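PDB 3IK2: endoglucanase A from Clostridium acetobutylicum, which probably hydrolyses internal beta-1,4-glucan linkages of cellulose-like polysaccharides, as a family 44 endoglucanase with a TIM-like barrel. Local coordinates for residues 181-184 with 185-189; 194-197 with 198-202; 86-89 with 90-93; 225-228 with 229-233; 296-299 with 300-303. One frame throughout, in Å; residues are numbered along the deposited sequence.

Contact 1: 181-184 with 185-189; sequences PSLW and PSTHP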
# COMPACT_ATOMS: atom_id res chain seq x y z
N PRO A 181 -13.62 -5.30 -5.10
CA PRO A 181 -14.89 -5.49 -5.79
C PRO A 181 -15.32 -6.96 -6.02
O PRO A 181 -16.52 -7.26 -5.97
CB PRO A 181 -14.67 -4.74 -7.12
CG PRO A 181 -13.21 -4.73 -7.29
CD PRO A 181 -12.64 -4.58 -5.94
N SER A 182 -14.37 -7.86 -6.28
CA SER A 182 -14.72 -9.28 -6.44
C SER A 182 -15.14 -9.91 -5.10
O SER A 182 -15.72 -11.00 -5.07
CB SER A 182 -13.58 -10.06 -7.13
OG SER A 182 -12.54 -10.43 -6.23
N LEU A 183 -14.85 -9.23 -3.99
CA LEU A 183 -15.34 -9.68 -2.70
C LEU A 183 -16.63 -8.98 -2.27
O LEU A 183 -17.11 -9.22 -1.19
CB LEU A 183 -14.27 -9.50 -1.62
CG LEU A 183 -13.04 -10.38 -1.76
CD1 LEU A 183 -12.16 -10.30 -0.49
CD2 LEU A 183 -13.48 -11.81 -2.06
N TRP A 184 -17.22 -8.13 -3.11
CA TRP A 184 -18.46 -7.45 -2.70
C TRP A 184 -19.53 -8.41 -2.20
O TRP A 184 -20.14 -8.12 -1.20
CB TRP A 184 -19.03 -6.58 -3.81
CG TRP A 184 -18.33 -5.28 -4.01
CD1 TRP A 184 -17.55 -4.60 -3.10
CD2 TRP A 184 -18.33 -4.49 -5.20
NE1 TRP A 184 -17.06 -3.45 -3.66
CE2 TRP A 184 -17.54 -3.34 -4.94
CE3 TRP A 184 -18.91 -4.64 -6.46
CZ2 TRP A 184 -17.32 -2.34 -5.90
CZ3 TRP A 184 -18.67 -3.64 -7.43
CH2 TRP A 184 -17.89 -2.52 -7.14
N PRO A 185 -19.78 -9.55 -2.91
CA PRO A 185 -20.84 -10.48 -2.47
C PRO A 185 -20.57 -11.20 -1.15
O PRO A 185 -21.52 -11.61 -0.48
CB PRO A 185 -20.93 -11.51 -3.62
CG PRO A 185 -19.57 -11.49 -4.24
CD PRO A 185 -19.12 -10.03 -4.15
N SER A 186 -19.31 -11.40 -0.78
CA SER A 186 -19.03 -12.10 0.47
C SER A 186 -18.68 -11.16 1.62
O SER A 186 -18.92 -11.50 2.76
CB SER A 186 -17.96 -13.17 0.29
OG SER A 186 -16.83 -12.60 -0.29
N THR A 187 -18.10 -10.01 1.30
CA THR A 187 -17.88 -8.98 2.29
C THR A 187 -19.17 -8.16 2.53
O THR A 187 -19.51 -7.84 3.70
CB THR A 187 -16.72 -8.05 1.89
OG1 THR A 187 -15.51 -8.80 1.78
CG2 THR A 187 -16.51 -6.94 2.97
N HIS A 188 -19.85 -7.82 1.43
CA HIS A 188 -21.07 -6.99 1.43
C HIS A 188 -22.29 -7.62 0.73
O HIS A 188 -22.87 -7.01 -0.20
CB HIS A 188 -20.78 -5.60 0.80
CG HIS A 188 -19.77 -4.80 1.57
ND1 HIS A 188 -20.04 -4.27 2.82
CD2 HIS A 188 -18.49 -4.48 1.29
CE1 HIS A 188 -18.97 -3.62 3.26
NE2 HIS A 188 -18.02 -3.73 2.34
N PRO A 189 -22.74 -8.82 1.22
CA PRO A 189 -23.88 -9.51 0.59
C PRO A 189 -25.15 -8.66 0.60
O PRO A 189 -25.99 -8.78 -0.30
CB PRO A 189 -24.08 -10.76 1.46
CG PRO A 189 -23.38 -10.46 2.76
CD PRO A 189 -22.22 -9.58 2.37

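Contact 2: 194-197 with 198-202; sequences DKTK and CSEVL. With ACT (acetate ion), chain J.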
# COMPACT_ATOMS: atom_id res chain seq x y z
N ASP A 194 -24.88 -10.56 -5.63
CA ASP A 194 -24.38 -11.31 -6.78
C ASP A 194 -22.87 -11.19 -6.98
O ASP A 194 -22.25 -10.21 -6.61
CB ASP A 194 -25.07 -10.85 -8.06
CG ASP A 194 -26.59 -11.08 -8.06
OD1 ASP A 194 -27.14 -11.88 -7.27
OD2 ASP A 194 -27.25 -10.43 -8.88
N LYS A 195 -22.29 -12.21 -7.60
CA LYS A 195 -20.89 -12.13 -8.02
C LYS A 195 -20.64 -10.90 -8.91
O LYS A 195 -21.47 -10.53 -9.73
CB LYS A 195 -20.48 -13.45 -8.70
CG LYS A 195 -20.19 -14.58 -7.67
CD LYS A 195 -19.52 -15.80 -8.33
CE LYS A 195 -18.65 -16.59 -7.31
NZ LYS A 195 -17.98 -17.87 -7.84
N THR A 196 -19.51 -10.25 -8.71
CA THR A 196 -19.13 -9.10 -9.51
C THR A 196 -18.58 -9.56 -10.87
O THR A 196 -17.69 -10.38 -10.94
CB THR A 196 -18.06 -8.26 -8.79
OG1 THR A 196 -18.44 -8.09 -7.41
CG2 THR A 196 -17.86 -6.93 -9.50
N LYS A 197 -19.11 -9.01 -11.94
CA LYS A 197 -18.65 -9.38 -13.26
C LYS A 197 -17.39 -8.58 -13.61
O LYS A 197 -17.17 -7.48 -13.11
CB LYS A 197 -19.73 -9.12 -14.28
CG LYS A 197 -20.87 -10.11 -14.24
CD LYS A 197 -21.90 -9.69 -15.31
CE LYS A 197 -22.96 -10.73 -15.53
NZ LYS A 197 -23.85 -10.81 -14.34
N CYS A 198 -16.56 -9.19 -14.45
CA CYS A 198 -15.41 -8.51 -15.04
C CYS A 198 -15.90 -7.27 -15.76
O CYS A 198 -15.35 -6.19 -15.57
CB CYS A 198 -14.65 -9.43 -16.01
SG CYS A 198 -13.99 -10.85 -15.19
N SER A 199 -16.95 -7.41 -16.55
CA SER A 199 -17.52 -6.25 -17.26
C SER A 199 -18.09 -5.17 -16.30
O SER A 199 -17.99 -3.96 -16.58
CB SER A 199 -18.61 -6.70 -18.24
OG SER A 199 -19.75 -7.13 -17.52
N GLU A 200 -18.69 -5.62 -15.19
CA GLU A 200 -19.21 -4.71 -14.18
C GLU A 200 -18.09 -3.87 -13.53
O GLU A 200 -18.17 -2.64 -13.48
CB GLU A 200 -20.02 -5.48 -13.13
CG GLU A 200 -20.34 -4.64 -11.89
CD GLU A 200 -21.06 -5.42 -10.77
OE1 GLU A 200 -21.16 -6.66 -10.88
OE2 GLU A 200 -21.50 -4.79 -9.79
N VAL A 201 -17.04 -4.54 -13.05
CA VAL A 201 -15.91 -3.82 -12.43
C VAL A 201 -15.26 -2.79 -13.38
O VAL A 201 -14.96 -1.66 -12.98
CB VAL A 201 -14.84 -4.77 -11.80
CG1 VAL A 201 -13.98 -5.42 -12.82
CG2 VAL A 201 -13.95 -3.98 -10.82
N LEU A 202 -15.02 -3.21 -14.62
CA LEU A 202 -14.47 -2.36 -15.66
C LEU A 202 -15.34 -1.09 -15.83
O LEU A 202 -14.84 0.02 -15.83
CB LEU A 202 -14.40 -3.14 -16.98
CG LEU A 202 -14.04 -2.39 -18.26
CD1 LEU A 202 -12.63 -1.74 -18.16
CD2 LEU A 202 -14.15 -3.29 -19.50
C ACT J . -24.41 -14.72 -8.71
O ACT J . -23.63 -14.25 -7.88
OXT ACT J . -25.29 -15.46 -8.21
CH3 ACT J . -24.31 -14.41 -10.18

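Contact 3: 86-89 with 90-93; sequences AFHD and KSLA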
# COMPACT_ATOMS: atom_id res chain seq x y z
N ALA A 86 -11.81 15.07 8.63
CA ALA A 86 -10.95 14.82 9.80
C ALA A 86 -9.67 14.09 9.34
O ALA A 86 -8.57 14.49 9.70
CB ALA A 86 -11.69 13.99 10.87
N PHE A 87 -9.85 13.04 8.54
CA PHE A 87 -8.74 12.30 7.94
C PHE A 87 -7.74 13.18 7.18
O PHE A 87 -6.55 13.21 7.51
CB PHE A 87 -9.24 11.14 7.06
CG PHE A 87 -8.14 10.39 6.38
CD1 PHE A 87 -7.41 9.43 7.07
CD2 PHE A 87 -7.82 10.64 5.04
CE1 PHE A 87 -6.38 8.75 6.43
CE2 PHE A 87 -6.77 9.96 4.40
CZ PHE A 87 -6.06 9.01 5.11
N HIS A 88 -8.19 13.90 6.16
CA HIS A 88 -7.25 14.73 5.37
C HIS A 88 -6.67 15.91 6.15
O HIS A 88 -5.54 16.31 5.90
CB HIS A 88 -7.84 15.20 4.04
CG HIS A 88 -6.83 15.87 3.15
ND1 HIS A 88 -5.65 15.26 2.76
CD2 HIS A 88 -6.82 17.09 2.57
CE1 HIS A 88 -4.95 16.08 2.01
NE2 HIS A 88 -5.64 17.20 1.86
N ASP A 89 -7.44 16.46 7.08
CA ASP A 89 -6.93 17.50 7.98
C ASP A 89 -5.74 17.00 8.79
O ASP A 89 -4.79 17.77 9.02
CB ASP A 89 -8.02 17.94 8.97
CG ASP A 89 -9.01 18.91 8.36
OD1 ASP A 89 -8.85 19.29 7.18
OD2 ASP A 89 -9.96 19.27 9.06
N LYS A 90 -5.81 15.74 9.26
CA LYS A 90 -4.73 15.14 10.01
C LYS A 90 -3.52 14.88 9.11
O LYS A 90 -2.40 15.14 9.52
CB LYS A 90 -5.20 13.86 10.70
CG LYS A 90 -4.33 13.43 11.90
CD LYS A 90 -4.94 12.15 12.55
CE LYS A 90 -3.98 11.46 13.53
NZ LYS A 90 -4.47 10.02 13.91
N SER A 91 -3.74 14.42 7.88
CA SER A 91 -2.66 14.31 6.90
C SER A 91 -1.92 15.63 6.78
O SER A 91 -0.71 15.66 6.82
CB SER A 91 -3.20 13.90 5.50
OG SER A 91 -3.46 12.51 5.41
N LEU A 92 -2.66 16.73 6.62
CA LEU A 92 -2.06 18.07 6.49
C LEU A 92 -1.31 18.56 7.75
O LEU A 92 -0.20 19.11 7.64
CB LEU A 92 -3.11 19.08 6.05
CG LEU A 92 -3.64 18.89 4.62
CD1 LEU A 92 -4.88 19.73 4.39
CD2 LEU A 92 -2.58 19.18 3.55
N ALA A 93 -1.90 18.33 8.92
CA ALA A 93 -1.28 18.63 10.19
C ALA A 93 -0.00 17.85 10.38
O ALA A 93 0.89 18.34 11.04
CB ALA A 93 -2.23 18.33 11.34

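Contact 4: 225-228 with 229-233; sequences ALFG and FSAFN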
# COMPACT_ATOMS: atom_id res chain seq x y z
N ALA A 225 -8.28 -2.10 -6.90
CA ALA A 225 -8.12 -2.48 -5.47
C ALA A 225 -8.48 -3.93 -5.23
O ALA A 225 -9.32 -4.26 -4.39
CB ALA A 225 -8.91 -1.54 -4.52
N LEU A 226 -7.80 -4.80 -5.97
CA LEU A 226 -8.00 -6.24 -5.92
C LEU A 226 -7.44 -6.84 -4.63
O LEU A 226 -6.33 -6.51 -4.20
CB LEU A 226 -7.31 -6.87 -7.12
CG LEU A 226 -7.72 -6.31 -8.47
CD1 LEU A 226 -6.72 -6.78 -9.58
CD2 LEU A 226 -9.14 -6.67 -8.80
N PHE A 227 -8.21 -7.74 -4.03
CA PHE A 227 -7.91 -8.29 -2.70
C PHE A 227 -6.65 -9.16 -2.61
O PHE A 227 -6.08 -9.33 -1.52
CB PHE A 227 -9.15 -9.03 -2.16
CG PHE A 227 -9.25 -10.50 -2.56
CD1 PHE A 227 -8.62 -11.50 -1.81
CD2 PHE A 227 -10.04 -10.89 -3.64
CE1 PHE A 227 -8.73 -12.84 -2.17
CE2 PHE A 227 -10.19 -12.25 -3.98
CZ PHE A 227 -9.52 -13.21 -3.26
N GLY A 228 -6.21 -9.72 -3.74
CA GLY A 228 -5.26 -10.84 -3.68
C GLY A 228 -5.17 -11.64 -4.96
O GLY A 228 -5.89 -11.38 -5.91
N PHE A 229 -4.28 -12.64 -5.00
CA PHE A 229 -3.90 -13.22 -6.27
C PHE A 229 -5.09 -13.81 -7.03
O PHE A 229 -5.12 -13.76 -8.27
CB PHE A 229 -2.80 -14.30 -6.10
CG PHE A 229 -2.14 -14.66 -7.39
CD1 PHE A 229 -0.92 -14.09 -7.73
CD2 PHE A 229 -2.76 -15.54 -8.28
CE1 PHE A 229 -0.30 -14.41 -8.94
CE2 PHE A 229 -2.16 -15.85 -9.51
CZ PHE A 229 -0.92 -15.30 -9.84
N SER A 230 -6.02 -14.39 -6.30
CA SER A 230 -7.22 -14.97 -6.89
C SER A 230 -8.02 -13.97 -7.75
O SER A 230 -8.51 -14.33 -8.84
CB SER A 230 -8.10 -15.60 -5.80
OG SER A 230 -9.39 -15.84 -6.31
N ALA A 231 -8.13 -12.72 -7.29
CA ALA A 231 -8.72 -11.63 -8.08
C ALA A 231 -7.85 -11.16 -9.22
O ALA A 231 -8.36 -10.74 -10.25
CB ALA A 231 -9.10 -10.43 -7.20
N PHE A 232 -6.53 -11.19 -9.03
CA PHE A 232 -5.58 -10.84 -10.12
C PHE A 232 -5.74 -11.81 -11.27
O PHE A 232 -5.48 -11.47 -12.44
CB PHE A 232 -4.10 -10.97 -9.68
CG PHE A 232 -3.71 -10.18 -8.45
CD1 PHE A 232 -2.43 -10.36 -7.90
CD2 PHE A 232 -4.60 -9.26 -7.84
CE1 PHE A 232 -2.03 -9.64 -6.76
CE2 PHE A 232 -4.21 -8.55 -6.69
CZ PHE A 232 -2.92 -8.74 -6.15
N ASN A 233 -6.12 -13.04 -10.92
CA ASN A 233 -5.99 -14.19 -11.81
C ASN A 233 -7.22 -14.25 -12.70
O ASN A 233 -7.15 -13.95 -13.90
CB ASN A 233 -5.75 -15.45 -10.93
CG ASN A 233 -5.63 -16.76 -11.73
OD1 ASN A 233 -5.71 -17.86 -11.14
ND2 ASN A 233 -5.43 -16.67 -13.03

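Contact 5: 296-299 with 300-303; sequences NVDC and NKAR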
# COMPACT_ATOMS: atom_id res chain seq x y z
N ASN A 296 6.69 -19.70 16.35
CA ASN A 296 6.95 -20.61 15.24
C ASN A 296 8.11 -20.08 14.41
O ASN A 296 7.94 -19.13 13.62
CB ASN A 296 5.67 -20.72 14.39
CG ASN A 296 5.75 -21.78 13.34
OD1 ASN A 296 6.81 -22.15 12.85
ND2 ASN A 296 4.58 -22.28 12.94
N VAL A 297 9.28 -20.68 14.59
CA VAL A 297 10.53 -20.18 14.00
C VAL A 297 10.59 -20.32 12.47
O VAL A 297 11.06 -19.40 11.78
CB VAL A 297 11.78 -20.81 14.67
CG1 VAL A 297 13.06 -20.53 13.86
CG2 VAL A 297 11.91 -20.28 16.10
N ASP A 298 10.13 -21.46 11.96
CA ASP A 298 10.06 -21.64 10.49
C ASP A 298 9.06 -20.70 9.84
O ASP A 298 9.23 -20.30 8.69
CB ASP A 298 9.75 -23.09 10.12
CG ASP A 298 10.97 -24.00 10.26
OD1 ASP A 298 12.04 -23.53 10.69
OD2 ASP A 298 10.86 -25.20 9.92
N CYS A 299 8.01 -20.37 10.58
CA CYS A 299 7.10 -19.33 10.13
C CYS A 299 7.82 -17.96 10.15
O CYS A 299 7.73 -17.22 9.17
CB CYS A 299 5.80 -19.34 10.95
SG CYS A 299 4.48 -18.32 10.25
N ASN A 300 8.53 -17.65 11.25
CA ASN A 300 9.32 -16.40 11.32
C ASN A 300 10.30 -16.27 10.15
O ASN A 300 10.46 -15.17 9.54
CB ASN A 300 10.05 -16.26 12.64
CG ASN A 300 9.12 -16.24 13.86
OD1 ASN A 300 7.91 -16.06 13.74
ND2 ASN A 300 9.71 -16.36 15.06
N LYS A 301 10.92 -17.39 9.79
CA LYS A 301 11.91 -17.44 8.70
C LYS A 301 11.29 -17.20 7.34
O LYS A 301 11.79 -16.40 6.56
CB LYS A 301 12.67 -18.77 8.70
CG LYS A 301 13.71 -18.83 9.76
CD LYS A 301 14.31 -20.21 9.93
CE LYS A 301 15.43 -20.15 10.95
NZ LYS A 301 15.90 -21.51 11.36
N ALA A 302 10.21 -17.92 7.05
CA ALA A 302 9.43 -17.72 5.86
C ALA A 302 8.97 -16.27 5.72
O ALA A 302 8.87 -15.76 4.58
CB ALA A 302 8.22 -18.65 5.87
N ARG A 303 8.67 -15.62 6.85
CA ARG A 303 8.18 -14.24 6.88
C ARG A 303 9.19 -13.28 6.27
O ARG A 303 8.84 -12.50 5.40
CB ARG A 303 7.82 -13.80 8.31
CG ARG A 303 7.40 -12.33 8.47
CD ARG A 303 6.89 -11.98 9.89
NE ARG A 303 5.75 -12.80 10.25
CZ ARG A 303 5.75 -13.74 11.19
NH1 ARG A 303 6.85 -13.98 11.91
NH2 ARG A 303 4.64 -14.45 11.42
O HOH W 1 14.11 -23.51 12.11

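Contact 1: 181-184 with 185-189
Leu-183 O takes backbone N-H groups from two successive residues: Thr-187 N at 2.8 Å in a nearly straight bond (167° at the hydrogen) and Ser-186 N in a weaker, bent one. One residue on, His-188 N reaches Trp-184 O at 2.7 Å and closes the last turn, after which His-188 leaves helical geometry. With Pro-185 in the first turn there is no N-H to give at that position, and its ring instead packs against the preceding residues, CD lying 3.5 Å from Trp-184 CB and 3.7 Å from Ser-182 O. Leu-183 meets the two hydroxyl residues of the next turn: its CB is 3.7 Å from Thr-187 OG1, while CD2 comes to 3.9 Å from Ser-186 OG. Residues 181-183 form a 3-10 turn that runs into the short helix 184-187, part of the connection following the fourth barrel strand, 174-177. The Trp-184 side chain sets off away from 185-189; with CG anti to the carbonyl carbon (chi1 -77°), the indole lies back against Pro-181, whose CA stands 3.5 Å above the ring plane, over its centre. The indole NE1 is bonded to Asp-178 OD1, and the ring meets that of His-192 with the planes inclined at about 50°. His-188 is held from beyond the turn by a hydrogen bond between NE2 and Asn-40 O. One face of the imidazole carries Thr-187 CG2, displaced toward the rim.

Contact 2: 194-197 with 198-202
Helix 198-215 starts with half of a capping box: Glu-200, three residues into the turn, reaches back to Lys-197 at the N-cap. Lys-197 N donates to Glu-200 OE1 at 3.3 Å (159° at the hydrogen), meeting the carboxylate on its anti side and 28° out of its plane. The other half of the box is missing, since lysine brings no acceptor; instead, the carboxylate of Asp-240 receives the first N-H groups of the helix, from Cys-198 and Ser-199. The first full turn closes with Val-201 N on Lys-197 O at 2.9 Å. An extended Glu-200 chain, leaving CB with CG anti to the backbone N (chi1 168°), carries the carboxylate back along the turn to Thr-196, whose side chain it crosses at about a right angle. Its second oxygen, OE2, is bonded to His-192 NE2 and paired with Lys-204 NZ, which together with the OE1 bond leaves the group little freedom to rotate. Farther out, an acetate, probably from the crystallisation liquor, lies at Lys-195 N, though that bond is so short that its length is doubtful. Against the glutamate, the methyl CG2 of Thr-196 rests 3.6 Å from Glu-200 OE1 and 3.8 Å from its CD.

Contact 3: 86-89 with 90-93
Phe-87 O is gripped twice: Ser-91 N comes in from the next turn at 3.1 Å, in the carbonyl plane, and Arg-35 NH1 adds a second bond from outside the helix. The same arginine nitrogen also bonds Ser-91 OG, so one guanidinium holds both ends of this i to i+4 pair. Three more backbone bonds complete the ladder on either side of it, among them Leu-92 N to His-88 O at 3.0 Å and Ala-93 N to Asp-89 O at 2.9 Å, as in a regular alpha-helix. The main side-chain contact is between His-88 and Leu-92. Because its CG is anti to the backbone N (chi1 -172°), the imidazole leans forward along the helix, toward its C-terminal end, where Leu-92 lies over one of its faces in a CH-pi contact. Leu-92 CG is 4.1 Å from the centroid of the His-88 ring and 23° off the normal, while CD1 rests 3.7 Å from NE2. Ser-91 CB meets the same ring obliquely, 3.9 Å from ND1. Both ring nitrogens are occupied, ND1 by Ser-99 OG and NE2 by Lys-170 O, which fixes the flip and tilt of the imidazole. Helix 82-93 makes the beta-alpha-beta crossover from the second barrel strand, 34-37, to the third, 99-103, and lays Phe-87 on Ile-37 and Lys-90 on Arg-35 of strand 34-37.

Contact 4: 225-228 with 229-233
A first torsion of -55° sets CG of Phe-232 anti to its carbonyl carbon and folds the ring back over the helix start, where it covers Gly-228 O. That oxygen sits 3.1 Å above the ring plane, offset toward the rim, with Phe-229 CA on the same face. In Phe-227, by contrast, CG stands between the backbone N and the carbonyl carbon (chi1 87°), and the ring lies alongside the first helical turn, its CD2 3.7 Å from the methyl of Ala-231 and its CZ 3.8 Å from Ser-230 CB. Gly-228 is the N-cap residue of helix 229-234, and its carbonyl lies beneath an aromatic ring. The oxygen also accepts Phe-232 N at 3.2 Å, in the carbonyl plane, and a weak bond from Ala-231 N. The backbone phi of Gly-228, 163°, is one that residues with a side chain seldom adopt. Leu-226 CB approaches the Phe-232 ring at its edge, 3.6 Å from CE2, and also packs 4.0 Å from Ala-231 CB. This tight turn leads from the end of the fifth barrel strand, 220-226, into helix 229-234. Phe-232 and Leu-226 continue the packing onto Leu-276 of the sixth strand, 273-278, and Ile-252 of helix 251-266.

Contact 5: 296-299 with 300-303
Cys-299 O lies over one face of the Arg-303 guanidinium, while Asn-300 OD1 comes in at its edge, in the plane. There Arg-303 NH1 donates to Asn-300 OD1 at 3.0 Å; the oxygen lies in the guanidinium plane, but the donor stands above the plane of the amide. Cys-299 SG comes within 4.0 Å of Arg-303 NH2. The arginine gets there by a bend at chi3 (-59°), after which its plane is fixed by further carbonyl and hydroxyl partners: Val-289 O on NH2 and Ser-362 OG on NH1. The other end of the Asn-300 amide, ND2, is bonded to Tyr-450 OH and Thr-294 O. Asn-300 CB packs 3.4 Å from Val-297 O, one turn back. A second side-chain link runs between Asp-298 and Lys-301, which cross at a slant with OD1 and NZ 4.4 Å apart, too far for a direct salt bridge. Water 1 fills the gap, donating to Asp-298 OD1 and accepting from Lys-301 NZ at 2.8 Å. The extended lysine chain also lies across Val-297, its CE 3.8 Å from CG1. Behind these contacts runs a helical ladder, with Asn-300 N on Asn-296 O at 2.9 Å as its first rung. Asn-296 OD1 receives Cys-299 N at 3.1 Å, from well above the plane of the amide. A side-chain oxygen taking the N-H three residues on is the classic asparagine N-cap, here starting helix 297-305 within the connection between the sixth and seventh barrel strands.

Overall arrangement
All five contacts are local, each bridging adjoining segments, and they follow one another along the chain without nesting or crossing. Contact 3 comes first, in the helix between the second and third barrel strands. After the fourth strand, contact 1 turns the loop into helix 184-187 and contact 2 starts helix 198-215; the two touch through Pro-181 O and Thr-196 OG1. Contact 4, leaving the fifth strand, packs Phe-227 against Leu-183 and Ser-182 of contact 1, so these three make one neighbourhood. Contact 3 lies across the chain's centre from contact 4. Contact 5, centred about 25 Å from contact 4, reaches through Tyr-450 toward the nine-stranded sheet.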